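Local coordinates for GTPase activator-like protein (Chaetomium thermophilum, PDB 6SSH) that probably acts, through this Rap/Ran-GAP-type domain of a TSC2-like protein, as an activator of GTP hydrolysis by a small GTPase, at residues F124-I129 and M161-F166; H3-I8 and V104-N109; H77-M82 and R97-D102; R136-A141 and Q153-V158. One frame throughout, in Å; residues are numbered along the deposited sequence.

Contact 1 (F124-I129 and M161-F166)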
# COMPACT_ATOMS: atom_id res chain seq x y z
N PHE A 124 -4.49 14.53 -2.53
CA PHE A 124 -3.11 14.25 -2.08
C PHE A 124 -2.55 12.94 -2.60
O PHE A 124 -1.34 12.67 -2.46
CB PHE A 124 -3.02 14.35 -0.59
CG PHE A 124 -3.52 15.66 -0.04
CD1 PHE A 124 -4.62 15.70 0.81
CD2 PHE A 124 -2.95 16.86 -0.45
CE1 PHE A 124 -5.11 16.90 1.28
CE2 PHE A 124 -3.44 18.09 0.04
CZ PHE A 124 -4.53 18.09 0.90
N ASN A 125 -3.33 12.19 -3.35
CA ASN A 125 -2.82 10.94 -3.87
C ASN A 125 -2.17 11.21 -5.21
O ASN A 125 -2.84 11.52 -6.19
CB ASN A 125 -3.88 9.89 -4.05
CG ASN A 125 -4.35 9.21 -2.73
OD1 ASN A 125 -5.11 8.25 -2.83
ND2 ASN A 125 -3.89 9.64 -1.59
N TYR A 126 -0.86 11.14 -5.26
CA TYR A 126 -0.13 11.45 -6.48
C TYR A 126 0.23 10.20 -7.25
O TYR A 126 0.28 10.29 -8.47
CB TYR A 126 1.18 12.15 -6.14
CG TYR A 126 1.03 13.47 -5.42
CD1 TYR A 126 -0.14 14.21 -5.48
CD2 TYR A 126 2.10 13.99 -4.72
CE1 TYR A 126 -0.22 15.43 -4.80
CE2 TYR A 126 2.01 15.19 -4.02
CZ TYR A 126 0.86 15.90 -4.07
OH TYR A 126 0.79 17.12 -3.40
N VAL A 127 0.52 9.09 -6.59
CA VAL A 127 1.06 7.87 -7.21
C VAL A 127 0.41 6.65 -6.62
O VAL A 127 0.32 6.56 -5.37
CB VAL A 127 2.61 7.75 -6.92
CG1 VAL A 127 3.18 6.46 -7.57
CG2 VAL A 127 3.36 8.98 -7.44
N TYR A 128 0.01 5.71 -7.47
CA TYR A 128 -0.39 4.37 -7.08
C TYR A 128 0.60 3.38 -7.71
O TYR A 128 0.90 3.44 -8.92
CB TYR A 128 -1.81 4.02 -7.54
CG TYR A 128 -2.86 4.92 -6.92
CD1 TYR A 128 -3.47 5.91 -7.67
CD2 TYR A 128 -3.16 4.81 -5.56
CE1 TYR A 128 -4.40 6.73 -7.15
CE2 TYR A 128 -4.11 5.66 -5.01
CZ TYR A 128 -4.68 6.61 -5.80
OH TYR A 128 -5.65 7.51 -5.29
N ILE A 129 1.12 2.48 -6.91
CA ILE A 129 1.96 1.35 -7.33
C ILE A 129 1.07 0.16 -7.36
O ILE A 129 0.65 -0.31 -6.28
CB ILE A 129 3.15 1.14 -6.44
CG1 ILE A 129 4.06 2.36 -6.46
CG2 ILE A 129 3.93 -0.12 -6.83
CD1 ILE A 129 4.98 2.47 -5.32
N MET A 161 0.91 4.29 -11.64
CA MET A 161 -0.10 5.19 -12.18
C MET A 161 -0.01 6.48 -11.42
O MET A 161 -0.06 6.46 -10.21
CB MET A 161 -1.50 4.63 -12.07
CG MET A 161 -1.71 3.39 -12.87
SD MET A 161 -3.36 2.74 -12.72
CE MET A 161 -4.41 4.14 -13.05
N SER A 162 0.19 7.60 -12.08
CA SER A 162 0.37 8.86 -11.35
C SER A 162 -0.39 9.99 -11.98
O SER A 162 -0.85 9.91 -13.15
CB SER A 162 1.85 9.24 -11.28
OG SER A 162 2.39 9.43 -12.58
N GLN A 163 -0.54 11.08 -11.22
CA GLN A 163 -1.20 12.27 -11.77
C GLN A 163 -0.54 12.74 -13.06
O GLN A 163 0.65 12.54 -13.29
CB GLN A 163 -1.09 13.41 -10.77
CG GLN A 163 -1.75 13.17 -9.47
CD GLN A 163 -3.20 13.27 -9.57
OE1 GLN A 163 -3.74 13.68 -10.59
NE2 GLN A 163 -3.89 12.91 -8.49
N PRO A 164 -1.28 13.46 -13.93
CA PRO A 164 -0.64 14.02 -15.12
C PRO A 164 0.47 15.01 -14.76
O PRO A 164 0.27 15.79 -13.83
CB PRO A 164 -1.77 14.77 -15.81
CG PRO A 164 -3.03 14.13 -15.29
CD PRO A 164 -2.73 13.66 -13.90
N GLY A 165 1.61 14.87 -15.40
CA GLY A 165 2.76 15.74 -15.13
C GLY A 165 3.64 15.21 -14.00
O GLY A 165 4.73 15.77 -13.79
N PHE A 166 3.25 14.13 -13.33
CA PHE A 166 4.06 13.58 -12.24
C PHE A 166 5.24 12.86 -12.87
O PHE A 166 5.11 12.18 -13.88
CB PHE A 166 3.24 12.64 -11.35
CG PHE A 166 3.94 12.33 -10.07
CD1 PHE A 166 4.80 11.27 -10.00
CD2 PHE A 166 3.79 13.15 -8.98
CE1 PHE A 166 5.53 11.01 -8.84
CE2 PHE A 166 4.49 12.89 -7.82
CZ PHE A 166 5.31 11.85 -7.72

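Contact 2 (H3-I8 and V104-N109)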
# COMPACT_ATOMS: atom_id res chain seq x y z
N HIS A 3 8.91 8.37 5.87
CA HIS A 3 7.88 8.32 4.87
C HIS A 3 6.73 7.48 5.36
O HIS A 3 6.88 6.64 6.22
CB HIS A 3 8.44 7.68 3.56
CG HIS A 3 9.62 8.38 2.99
ND1 HIS A 3 9.50 9.47 2.17
CD2 HIS A 3 10.94 8.20 3.22
CE1 HIS A 3 10.71 9.90 1.86
NE2 HIS A 3 11.60 9.14 2.46
N LYS A 4 5.59 7.73 4.75
CA LYS A 4 4.36 7.00 5.01
C LYS A 4 3.72 6.59 3.69
O LYS A 4 3.53 7.44 2.78
CB LYS A 4 3.40 7.80 5.94
CG LYS A 4 2.97 9.18 5.44
CD LYS A 4 2.25 9.97 6.56
CE LYS A 4 1.92 11.39 6.15
NZ LYS A 4 0.81 11.43 5.18
N VAL A 5 3.39 5.31 3.58
CA VAL A 5 2.93 4.76 2.35
C VAL A 5 1.74 3.85 2.60
O VAL A 5 1.82 2.94 3.42
CB VAL A 5 4.07 4.00 1.65
CG1 VAL A 5 3.59 3.31 0.39
CG2 VAL A 5 5.28 4.90 1.30
N GLY A 6 0.64 4.04 1.89
CA GLY A 6 -0.50 3.19 2.06
C GLY A 6 -0.35 1.84 1.41
O GLY A 6 0.46 1.69 0.43
N VAL A 7 -1.05 0.83 1.87
CA VAL A 7 -1.11 -0.46 1.23
C VAL A 7 -2.54 -0.90 1.30
O VAL A 7 -3.12 -1.05 2.41
CB VAL A 7 -0.24 -1.54 1.90
CG1 VAL A 7 -0.31 -2.82 1.10
CG2 VAL A 7 1.20 -1.06 2.06
N ILE A 8 -3.15 -1.10 0.15
CA ILE A 8 -4.59 -1.34 0.02
C ILE A 8 -4.90 -2.60 -0.75
O ILE A 8 -4.51 -2.69 -1.94
CB ILE A 8 -5.27 -0.18 -0.71
CG1 ILE A 8 -4.94 1.18 -0.06
CG2 ILE A 8 -6.79 -0.40 -0.74
CD1 ILE A 8 -5.26 2.39 -0.94
N VAL A 104 1.75 8.50 -1.77
CA VAL A 104 2.02 7.23 -2.43
C VAL A 104 1.23 6.12 -1.76
O VAL A 104 1.27 6.01 -0.53
CB VAL A 104 3.53 6.90 -2.35
CG1 VAL A 104 3.82 5.62 -3.07
CG2 VAL A 104 4.34 8.07 -2.92
N ASN A 105 0.55 5.29 -2.57
CA ASN A 105 -0.18 4.12 -2.12
C ASN A 105 0.13 2.93 -2.98
O ASN A 105 0.14 3.06 -4.21
CB ASN A 105 -1.72 4.39 -2.10
CG ASN A 105 -2.13 5.30 -0.99
OD1 ASN A 105 -2.18 4.88 0.16
ND2 ASN A 105 -2.39 6.50 -1.29
N ILE A 106 0.36 1.82 -2.36
CA ILE A 106 0.52 0.51 -2.99
C ILE A 106 -0.83 -0.14 -3.04
O ILE A 106 -1.54 -0.18 -1.98
CB ILE A 106 1.52 -0.34 -2.21
CG1 ILE A 106 2.88 0.34 -2.20
CG2 ILE A 106 1.58 -1.77 -2.74
CD1 ILE A 106 3.81 -0.19 -1.13
N VAL A 107 -1.26 -0.67 -4.18
CA VAL A 107 -2.54 -1.30 -4.36
C VAL A 107 -2.36 -2.74 -4.78
O VAL A 107 -1.68 -2.99 -5.81
CB VAL A 107 -3.35 -0.56 -5.44
CG1 VAL A 107 -4.70 -1.24 -5.70
CG2 VAL A 107 -3.60 0.88 -5.04
N TRP A 108 -2.82 -3.70 -4.03
CA TRP A 108 -2.81 -5.11 -4.42
C TRP A 108 -4.15 -5.38 -5.07
O TRP A 108 -5.18 -5.50 -4.40
CB TRP A 108 -2.54 -6.00 -3.22
CG TRP A 108 -2.36 -7.44 -3.66
CD1 TRP A 108 -3.29 -8.28 -4.16
CD2 TRP A 108 -1.10 -8.17 -3.69
NE1 TRP A 108 -2.72 -9.51 -4.49
CE2 TRP A 108 -1.38 -9.45 -4.17
CE3 TRP A 108 0.19 -7.87 -3.29
CZ2 TRP A 108 -0.38 -10.43 -4.32
CZ3 TRP A 108 1.18 -8.82 -3.43
CH2 TRP A 108 0.89 -10.09 -3.95
N ASN A 109 -4.17 -5.37 -6.40
CA ASN A 109 -5.40 -5.45 -7.15
C ASN A 109 -5.80 -6.89 -7.46
O ASN A 109 -5.42 -7.45 -8.50
CB ASN A 109 -5.29 -4.64 -8.42
CG ASN A 109 -6.58 -4.69 -9.22
OD1 ASN A 109 -7.65 -4.94 -8.69
ND2 ASN A 109 -6.46 -4.46 -10.55
O HOH W 1 3.40 8.96 0.72

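Contact 3 (H77-M82 and R97-D102). With EDO (1,2-ethanediol), chain E; EDO (1,2-ethanediol), chain B.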
# COMPACT_ATOMS: atom_id res chain seq x y z
N HIS A 77 0.75 2.13 5.91
CA HIS A 77 -0.63 2.28 6.38
C HIS A 77 -1.44 1.23 5.68
O HIS A 77 -1.86 1.42 4.54
CB HIS A 77 -1.20 3.65 6.08
CG HIS A 77 -0.51 4.77 6.76
ND1 HIS A 77 -0.52 6.05 6.24
CD2 HIS A 77 0.06 4.86 8.00
CE1 HIS A 77 0.05 6.87 7.11
NE2 HIS A 77 0.41 6.17 8.20
N VAL A 78 -1.60 0.08 6.30
CA VAL A 78 -2.11 -1.14 5.66
C VAL A 78 -3.61 -1.24 6.02
O VAL A 78 -3.94 -1.54 7.16
CB VAL A 78 -1.38 -2.38 6.10
CG1 VAL A 78 -1.87 -3.58 5.32
CG2 VAL A 78 0.17 -2.18 5.90
N THR A 79 -4.48 -1.00 5.08
CA THR A 79 -5.91 -0.91 5.42
C THR A 79 -6.42 -2.22 5.97
O THR A 79 -7.26 -2.18 6.86
CB THR A 79 -6.73 -0.35 4.26
OG1 THR A 79 -6.55 -1.17 3.10
CG2 THR A 79 -6.33 1.08 3.96
N THR A 80 -5.92 -3.38 5.56
CA THR A 80 -6.37 -4.65 6.08
C THR A 80 -5.89 -4.85 7.56
O THR A 80 -6.43 -5.72 8.24
CB THR A 80 -5.95 -5.85 5.26
OG1 THR A 80 -4.51 -5.84 5.11
CG2 THR A 80 -6.61 -5.85 3.86
N GLN A 81 -4.88 -4.09 8.01
CA GLN A 81 -4.44 -4.14 9.44
C GLN A 81 -5.36 -3.33 10.34
O GLN A 81 -5.22 -3.39 11.58
CB GLN A 81 -2.99 -3.64 9.57
CG GLN A 81 -1.94 -4.57 8.99
CD GLN A 81 -1.81 -5.91 9.67
OE1 GLN A 81 -1.82 -6.93 9.06
NE2 GLN A 81 -1.69 -5.90 11.00
N MET A 82 -6.18 -2.48 9.76
CA MET A 82 -7.00 -1.53 10.50
C MET A 82 -8.37 -2.13 10.75
O MET A 82 -8.94 -2.75 9.86
CB MET A 82 -7.13 -0.22 9.73
CG MET A 82 -5.79 0.44 9.41
SD MET A 82 -6.05 1.81 8.28
CE MET A 82 -4.32 2.24 7.87
N ARG A 97 -8.48 8.37 6.30
CA ARG A 97 -7.69 9.51 6.75
C ARG A 97 -6.20 9.23 6.56
O ARG A 97 -5.43 10.21 6.40
CB ARG A 97 -7.98 9.91 8.19
CG ARG A 97 -7.30 9.01 9.25
CD ARG A 97 -7.74 9.45 10.66
NE ARG A 97 -6.76 9.11 11.68
CZ ARG A 97 -6.72 7.96 12.31
NH1 ARG A 97 -5.81 7.79 13.22
NH2 ARG A 97 -7.50 6.95 12.01
N HIS A 98 -5.80 7.98 6.58
CA HIS A 98 -4.40 7.65 6.33
C HIS A 98 -4.11 7.64 4.84
O HIS A 98 -3.30 8.43 4.37
CB HIS A 98 -4.02 6.32 6.95
CG HIS A 98 -4.25 6.28 8.41
ND1 HIS A 98 -3.52 7.06 9.27
CD2 HIS A 98 -5.07 5.52 9.15
CE1 HIS A 98 -3.95 6.81 10.51
NE2 HIS A 98 -4.89 5.90 10.46
N ILE A 99 -4.79 6.78 4.09
CA ILE A 99 -4.43 6.64 2.67
C ILE A 99 -4.80 7.89 1.88
O ILE A 99 -4.06 8.22 0.94
CB ILE A 99 -4.96 5.33 2.06
CG1 ILE A 99 -6.47 5.38 2.06
CG2 ILE A 99 -4.34 4.10 2.81
CD1 ILE A 99 -7.02 5.47 0.72
N GLY A 100 -5.80 8.64 2.26
CA GLY A 100 -6.15 9.86 1.55
C GLY A 100 -5.18 10.98 1.76
O GLY A 100 -5.15 11.93 0.98
N ASN A 101 -4.33 10.86 2.78
CA ASN A 101 -3.30 11.86 3.08
C ASN A 101 -1.90 11.36 2.74
O ASN A 101 -0.94 12.03 3.10
CB ASN A 101 -3.43 12.32 4.53
CG ASN A 101 -4.57 13.27 4.68
OD1 ASN A 101 -4.57 14.38 4.14
ND2 ASN A 101 -5.61 12.80 5.36
N ASP A 102 -1.81 10.19 2.10
CA ASP A 102 -0.52 9.63 1.68
C ASP A 102 -0.33 9.92 0.22
O ASP A 102 -1.15 9.59 -0.63
CB ASP A 102 -0.53 8.15 1.91
CG ASP A 102 -0.50 7.75 3.39
OD1 ASP A 102 -0.10 8.58 4.22
OD2 ASP A 102 -0.83 6.57 3.66
C1 EDO E . -0.96 -10.09 10.80
O1 EDO E . -0.78 -9.28 9.61
C2 EDO E . -0.74 -9.43 12.18
O2 EDO E . -1.63 -8.34 12.46
C1 EDO B . -5.43 -5.89 14.06
O1 EDO B . -5.43 -5.32 15.40
C2 EDO B . -4.02 -5.95 13.49
O2 EDO B . -3.46 -4.66 13.32

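Contact 4 (R136-A141 and Q153-V158)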
# COMPACT_ATOMS: atom_id res chain seq x y z
N ARG A 136 1.01 -15.52 -15.99
CA ARG A 136 2.15 -15.53 -16.91
C ARG A 136 3.46 -15.85 -16.16
O ARG A 136 3.68 -15.42 -15.03
CB ARG A 136 2.24 -14.13 -17.53
CG ARG A 136 3.09 -13.82 -18.75
CD ARG A 136 3.05 -12.25 -18.92
NE ARG A 136 1.83 -11.63 -18.36
CZ ARG A 136 1.46 -10.37 -18.57
NH1 ARG A 136 2.20 -9.56 -19.33
NH2 ARG A 136 0.33 -9.92 -18.03
N VAL A 137 4.33 -16.55 -16.89
CA VAL A 137 5.70 -16.75 -16.49
C VAL A 137 6.54 -16.19 -17.67
O VAL A 137 6.22 -16.45 -18.81
CB VAL A 137 5.96 -18.23 -16.29
CG1 VAL A 137 7.49 -18.53 -16.09
CG2 VAL A 137 5.12 -18.72 -15.10
N PRO A 138 7.58 -15.39 -17.38
CA PRO A 138 8.42 -14.88 -18.49
C PRO A 138 8.85 -16.00 -19.38
O PRO A 138 9.30 -17.06 -18.94
CB PRO A 138 9.59 -14.21 -17.74
CG PRO A 138 9.16 -13.98 -16.40
CD PRO A 138 8.08 -14.98 -16.06
N PHE A 139 8.70 -15.84 -20.71
CA PHE A 139 8.77 -16.97 -21.59
C PHE A 139 10.16 -17.63 -21.55
O PHE A 139 10.29 -18.84 -21.70
CB PHE A 139 8.44 -16.62 -23.07
CG PHE A 139 8.29 -17.84 -23.92
CD1 PHE A 139 7.17 -18.64 -23.83
CD2 PHE A 139 9.29 -18.23 -24.86
CE1 PHE A 139 7.03 -19.77 -24.56
CE2 PHE A 139 9.16 -19.36 -25.60
CZ PHE A 139 8.01 -20.14 -25.48
N LEU A 140 11.20 -16.82 -21.37
CA LEU A 140 12.54 -17.39 -21.45
C LEU A 140 13.14 -17.51 -20.05
O LEU A 140 14.37 -17.56 -19.89
CB LEU A 140 13.42 -16.55 -22.35
CG LEU A 140 13.08 -16.56 -23.86
CD1 LEU A 140 14.06 -15.70 -24.62
CD2 LEU A 140 13.08 -17.93 -24.50
N ALA A 141 12.29 -17.61 -19.04
CA ALA A 141 12.76 -17.87 -17.67
C ALA A 141 13.34 -19.28 -17.61
O ALA A 141 13.07 -20.10 -18.49
CB ALA A 141 11.64 -17.72 -16.70
N GLN A 153 8.78 -18.70 -9.03
CA GLN A 153 8.06 -19.31 -10.14
C GLN A 153 6.67 -18.71 -10.33
O GLN A 153 5.96 -19.09 -11.29
CB GLN A 153 7.91 -20.81 -9.89
CG GLN A 153 9.22 -21.61 -9.87
CD GLN A 153 8.99 -23.12 -9.73
OE1 GLN A 153 7.85 -23.60 -9.61
NE2 GLN A 153 10.09 -23.88 -9.71
N ARG A 154 6.28 -17.76 -9.48
CA ARG A 154 4.98 -17.11 -9.57
C ARG A 154 5.17 -15.62 -9.65
O ARG A 154 6.01 -15.09 -8.97
CB ARG A 154 4.12 -17.54 -8.40
CG ARG A 154 3.98 -19.07 -8.48
CD ARG A 154 2.81 -19.59 -7.73
NE ARG A 154 3.00 -19.32 -6.34
CZ ARG A 154 2.21 -18.54 -5.60
NH1 ARG A 154 1.10 -18.03 -6.09
NH2 ARG A 154 2.52 -18.38 -4.33
N PHE A 155 4.34 -14.93 -10.44
CA PHE A 155 4.61 -13.56 -10.84
C PHE A 155 3.43 -12.65 -10.69
O PHE A 155 2.26 -13.13 -10.64
CB PHE A 155 5.13 -13.53 -12.29
CG PHE A 155 6.41 -14.29 -12.48
CD1 PHE A 155 6.42 -15.66 -12.65
CD2 PHE A 155 7.62 -13.59 -12.48
CE1 PHE A 155 7.62 -16.37 -12.76
CE2 PHE A 155 8.83 -14.28 -12.60
CZ PHE A 155 8.82 -15.66 -12.74
N VAL A 156 3.73 -11.36 -10.63
CA VAL A 156 2.71 -10.31 -10.68
C VAL A 156 3.16 -9.27 -11.72
O VAL A 156 4.31 -9.22 -12.12
CB VAL A 156 2.52 -9.61 -9.33
CG1 VAL A 156 2.11 -10.62 -8.25
CG2 VAL A 156 3.76 -8.88 -8.92
N MET A 157 2.22 -8.46 -12.17
CA MET A 157 2.47 -7.26 -12.90
C MET A 157 2.52 -6.10 -11.98
O MET A 157 1.70 -6.01 -11.06
CB MET A 157 1.40 -7.06 -13.97
CG MET A 157 1.30 -8.23 -14.95
SD MET A 157 2.85 -8.76 -15.76
CE MET A 157 3.27 -7.21 -16.50
N VAL A 158 3.47 -5.20 -12.18
CA VAL A 158 3.59 -3.98 -11.39
C VAL A 158 3.54 -2.80 -12.32
O VAL A 158 4.29 -2.78 -13.31
CB VAL A 158 4.92 -3.91 -10.56
CG1 VAL A 158 4.95 -2.61 -9.78
CG2 VAL A 158 5.05 -5.09 -9.65
O HOH W 2 2.72 -16.20 -12.51

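Contact 1 (F124-I129 and M161-F166)
Tyr128 and Met161 form an antiparallel hydrogen-bonded pair joined by two short, nearly straight backbone bonds: Tyr128 N to Met161 O is 2.8 Å with an N-H...O angle of 177°, and Met161 N returns to Tyr128 O at the same length. Beyond Val127 and Ser162, a non-hydrogen-bonded pair, the ladder runs on through Gln163 N to Tyr126 O at 3.0 Å. Gln163 then adds its side chain. A bend at chi2 (-74°) sets CD on the side of Asn125, and NE2 donates to Asn125 O at 2.9 Å, with the acceptor close to the amide plane; one glutamine thus grips two successive carbonyls. Within 124-129, Tyr128 OH donates to an in-plane lone pair of Asn125 OD1 at 2.6 Å, tying the hydroxyl back to Asn125 in the loop just before the strand.

The packing centres on Phe166, returned toward the strand by the type II turn from Gln163. Val127 CG2 lies over one face of its ring, 3.7 Å from the centroid and displaced toward the rim, a CH-pi contact. Beside it, Tyr126 CB meets Phe166 CE2 at 3.8 Å.

The pair closes one end of the 127-134/155-162 hairpin. Trp201 of helix 183-201 meets Tyr126 and Phe166 edge-to-face, Phe103 stacks on Tyr126, and strand 104-109 continues the sheet beyond strand 127-134.

Contact 2 (H3-I8 and V104-N109)
Gly6 and Ile8 alternate with Val104, Ile106 and Trp108 as partners in a parallel ladder, the two strand axes passing 4.4 Å apart at 20°. Ile106 is held through both its N and its O, N to Gly6 O at 2.8 Å and O from Ile8 N at 2.8 Å, while Trp108 N reaches Ile8 O at 2.9 Å. The bond from Gly6 N to Val104 O is longer. Upstream of it the ladder opens just enough for a water, which donates to Lys4 O and accepts from Val104 N, replacing a direct backbone bond.

Val5, Val7, Val104 and Ile106 share one face of the sheet. Ile106 reaches across with its delta methyl: CD1 lies 3.8 Å from Val5 CG1 and 4.2 Å from Val7 CG2, bridging two residues of strand 2-10. Chi1 (-61°) sets CG1 beside the backbone N, and an extended chi2 (163°) carries CD1 to the valines. The other face is more polar at its start. Asn105 OD1 comes to 3.0 Å from Gly6 CA, room that a residue without a side chain provides, and Asn105 ND2 donates to Ile99 O. Further along, Ile8 CD1 packs on the same OD1 at 4.1 Å.

These are central strands of the mixed sheet. Strand 73-78 flanks 2-10 and strand 127-134 flanks 104-109, while helix 183-201 covers the valine-isoleucine face, with Ala194 and Ser198 on Val104 and Val187 on Ile106.

Contact 3 (H77-M82 and R97-D102)
His77, at the end of strand 73-78, meets both His98 and Asp102 with its ring. ND1 donates to Asp102 OD2 at 2.7 Å with an N-H...O angle of 155°; the oxygen uses its syn lone pair, and the ring and carboxylate planes lie only 19° apart. Over one face of the same ring sits His98, whose CB is 4.0 Å from the centroid in a CH-pi contact; the two imidazoles themselves are oblique, their planes at 45°.

At Thr79 the chain enters a short 3-10 segment, and its side chain crosses that of Ile99 at about a right angle, CG2 to CG2 3.8 Å, an apolar contact. Gln81 takes no part across the contact and binds ethanediol, its OE1 and NE2 gripping the two hydroxyls of one molecule. Met82 returns: its chain, extended beyond CG, carries CE to 3.6 Å from His98 CD2.

His98 NE2 is bonded to Asp60, and His77 NE2 to the carbonyl of Gln51. With ND1 donating to a carboxylate and NE2 facing a carbonyl oxygen, both His77 nitrogens have acceptors as partners, consistent with an imidazolium stabilised by Asp102, whose other oxygen, OD1, is salt-bridged to Lys4, in a buried setting.

Contact 4 (R136-A141 and Q153-V158)
Phe155 and Pro138 meet where the two sides of a beta hairpin diverge: 136-141 follows strand 127-134, and 153-158 leads into strand 155-162, with part of the intervening loop unmodelled.

The polar link is indirect. A water donates to Arg136 O at 2.8 Å and accepts from Phe155 N at 2.9 Å, spanning a gap too wide for direct strand pairing; the nearest CA pair, Val137 and Phe155, is 6.6 Å apart. This water lies at the edge of the Phe155 ring, in its plane.

CH-pi and apolar packing come from the same ring. Pro138 CD stands over its centre, 3.5 Å from the centroid and 12° off the normal, and the two side chains approach tip to tip. Val137 CG1 approaches the ring obliquely, 4.0 Å from Phe155 CE1. Ile177 and Ser179 of strand 176-179 also touch this phenylalanine. Residues 136-141 touch crystal neighbours, so their path may partly reflect the lattice.

The third kind is a sulfur-guanidinium contact. Met157, bent at chi2 (-52°) and again at chi3, crosses the arginine at about a right angle, and its SD lies over the centre of one guanidinium face, 3.5 Å from Arg136 CZ.

In the fold
All four contacts reach the same mixed sheet. Contacts 2 and 3 are closest, with centres about 8 Å apart: Val5 O accepts from His77 N and Val7 N donates to His77 O, each at 2.8 Å. Contact 1 lies about 12 Å from contact 2, centre to centre, and is joined to it by Ile129 N to Asn105 O at 2.9 Å. Ile99 O ties three contacts together, receiving Asn125 ND2 of contact 1 and Asn105 ND2 of contact 2. Contact 4, nested in the loop that contact 1 closes, is peripheral, its nearest atoms about 16 Å from contact 3. No GTPase is bound; the ethanediols at Gln81 probably derive from the crystallisation liquor.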